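Local coordinates for sensor protein (Rhodopseudomonas palustris, PDB 2OOL), which binds a biliverdin chromophore as a bacteriophytochrome photoreceptor and probably passes the light signal on through histidine kinase activity, at residues 44-49 against 56-61. Numbering follows the deposited sequence.
Sequences YLFVVS and ASVSAN
Strands 44-48 and 55-59 form an antiparallel beta hairpin in the PAS domain of the chromophore-binding region, with a classic beta bulge near its turn: A56 and S57 both face V47. Two bonds serve V47 there. A56 N gives a nearly straight one (179°) to V47 O at 2.8 Å. The second runs from V47 N to S57 O at 3.0 Å. V47 and S57 point to one face of the sheet, where V47 CG2 lies 4.0 Å from S57 CB, while S57 OG turns to P245 O outside the hairpin. F46 and V58, a non-hydrogen-bonded pair, put their side chains on the opposite face, where they adjoin, though their exact approach is doubtful.

Beyond them the ladder changes character. S59 N still bonds to L45 O at 3.2 Å, but L45 N makes a nearly straight bond to the side-chain oxygen S59 OG (3.1 Å) instead of a backbone carbonyl. With chi1 55°, OG sits between the backbone N and carbonyl carbon of S59, and from there it also donates to N61 OD1. The N61 amide is thus held at one end by S59 and at the other by ND2 bonding to G43 O. Its plane lies 27° from that of the Y44 ring, ND2 coming 3.4 Å from Y44 CD1, and the backbone oxygen N61 O meets the edge of the same ring at CE1, 3.4 Å away.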
loop_
_atom_site.group_PDB
_atom_site.type_symbol
_atom_site.label_atom_id
_atom_site.label_comp_id
_atom_site.label_asym_id
_atom_site.label_seq_id
_atom_site.Cartn_x
_atom_site.Cartn_y
_atom_site.Cartn_z
ATOM N N TYR A 44 8.073 21.959 -12.055
ATOM C CA TYR A 44 7.586 23.221 -12.626
ATOM C C TYR A 44 6.255 23.636 -11.986
ATOM O O TYR A 44 5.432 22.790 -11.663
ATOM C CB TYR A 44 7.402 23.075 -14.161
ATOM C CG TYR A 44 8.633 22.592 -14.903
ATOM C CD1 TYR A 44 9.576 23.485 -15.392
ATOM C CD2 TYR A 44 8.848 21.227 -15.134
ATOM C CE1 TYR A 44 10.735 23.025 -16.062
ATOM C CE2 TYR A 44 10.002 20.768 -15.793
ATOM C CZ TYR A 44 10.931 21.679 -16.247
ATOM O OH TYR A 44 12.050 21.233 -16.935
ATOM N N LEU A 45 6.007 24.939 -11.865
ATOM C CA LEU A 45 4.775 25.416 -11.213
ATOM C C LEU A 45 3.990 26.390 -12.088
ATOM O O LEU A 45 4.575 27.281 -12.695
ATOM C CB LEU A 45 5.118 26.088 -9.872
ATOM C CG LEU A 45 4.025 26.614 -8.960
ATOM C CD1 LEU A 45 4.535 26.596 -7.518
ATOM C CD2 LEU A 45 3.504 28.048 -9.359
ATOM N N PHE A 46 2.663 26.212 -12.111
ATOM C CA PHE A 46 1.751 27.117 -12.791
ATOM C C PHE A 46 0.666 27.504 -11.818
ATOM O O PHE A 46 0.168 26.668 -11.071
ATOM C CB PHE A 46 1.088 26.393 -13.940
ATOM C CG PHE A 46 2.046 25.886 -14.963
ATOM C CD1 PHE A 46 2.251 26.595 -16.143
ATOM C CD2 PHE A 46 2.747 24.697 -14.757
ATOM C CE1 PHE A 46 3.097 26.119 -17.120
ATOM C CE2 PHE A 46 3.650 24.232 -15.721
ATOM C CZ PHE A 46 3.830 24.921 -16.886
ATOM N N VAL A 47 0.337 28.773 -11.775
ATOM C CA VAL A 47 -0.941 29.197 -11.241
ATOM C C VAL A 47 -1.864 29.307 -12.402
ATOM O O VAL A 47 -1.510 29.933 -13.376
ATOM C CB VAL A 47 -0.842 30.560 -10.513
ATOM C CG1 VAL A 47 -2.189 30.929 -9.971
ATOM C CG2 VAL A 47 0.285 30.458 -9.378
ATOM N N VAL A 48 -3.033 28.689 -12.314
ATOM C CA VAL A 48 -4.019 28.780 -13.375
ATOM C C VAL A 48 -5.403 29.166 -12.831
ATOM O O VAL A 48 -5.776 28.820 -11.709
ATOM C CB VAL A 48 -4.156 27.449 -14.149
ATOM C CG1 VAL A 48 -2.814 27.030 -14.781
ATOM C CG2 VAL A 48 -4.643 26.371 -13.227
ATOM N N SER A 49 -6.182 29.847 -13.651
ATOM C CA SER A 49 -7.514 30.250 -13.248
ATOM C C SER A 49 -8.471 29.070 -13.363
ATOM O O SER A 49 -8.286 28.187 -14.187
ATOM C CB SER A 49 -7.996 31.389 -14.126
ATOM O OG SER A 49 -8.240 30.885 -15.407
ATOM N N ALA A 56 -1.554 32.279 -14.845
ATOM C CA ALA A 56 -1.410 33.591 -14.181
ATOM C C ALA A 56 -0.005 33.805 -13.628
ATOM O O ALA A 56 0.437 34.931 -13.466
ATOM C CB ALA A 56 -2.520 33.819 -13.129
ATOM N N SER A 57 0.743 32.728 -13.454
ATOM C CA SER A 57 2.145 32.820 -13.088
ATOM C C SER A 57 2.830 31.492 -13.409
ATOM O O SER A 57 2.152 30.454 -13.416
ATOM C CB SER A 57 2.272 33.085 -11.577
ATOM O OG SER A 57 3.601 32.924 -11.131
ATOM N N VAL A 58 4.154 31.544 -13.649
ATOM C CA VAL A 58 4.959 30.338 -13.886
ATOM C C VAL A 58 6.305 30.523 -13.279
ATOM O O VAL A 58 6.788 31.656 -13.169
ATOM C CB VAL A 58 5.231 30.004 -15.417
ATOM C CG1 VAL A 58 4.245 28.938 -15.942
ATOM C CG2 VAL A 58 5.242 31.244 -16.260
ATOM N N SER A 59 6.897 29.406 -12.879
ATOM C CA SER A 59 8.302 29.344 -12.530
ATOM C C SER A 59 9.141 29.576 -13.792
ATOM O O SER A 59 8.794 29.093 -14.910
ATOM C CB SER A 59 8.657 27.986 -11.868
ATOM O OG SER A 59 8.287 26.875 -12.672
ATOM N N ALA A 60 10.231 30.327 -13.599
ATOM C CA ALA A 60 11.091 30.780 -14.681
ATOM C C ALA A 60 11.729 29.630 -15.444
ATOM O O ALA A 60 12.044 29.793 -16.615
ATOM C CB ALA A 60 12.218 31.673 -14.114
ATOM N N ASN A 61 11.974 28.506 -14.750
ATOM C CA ASN A 61 12.538 27.285 -15.351
ATOM C C ASN A 61 11.666 26.656 -16.432
ATOM O O ASN A 61 12.135 25.857 -17.231
ATOM C CB ASN A 61 12.944 26.224 -14.273
ATOM C CG ASN A 61 11.751 25.566 -13.552
ATOM O OD1 ASN A 61 10.692 26.146 -13.433
ATOM N ND2 ASN A 61 11.940 24.325 -13.080
#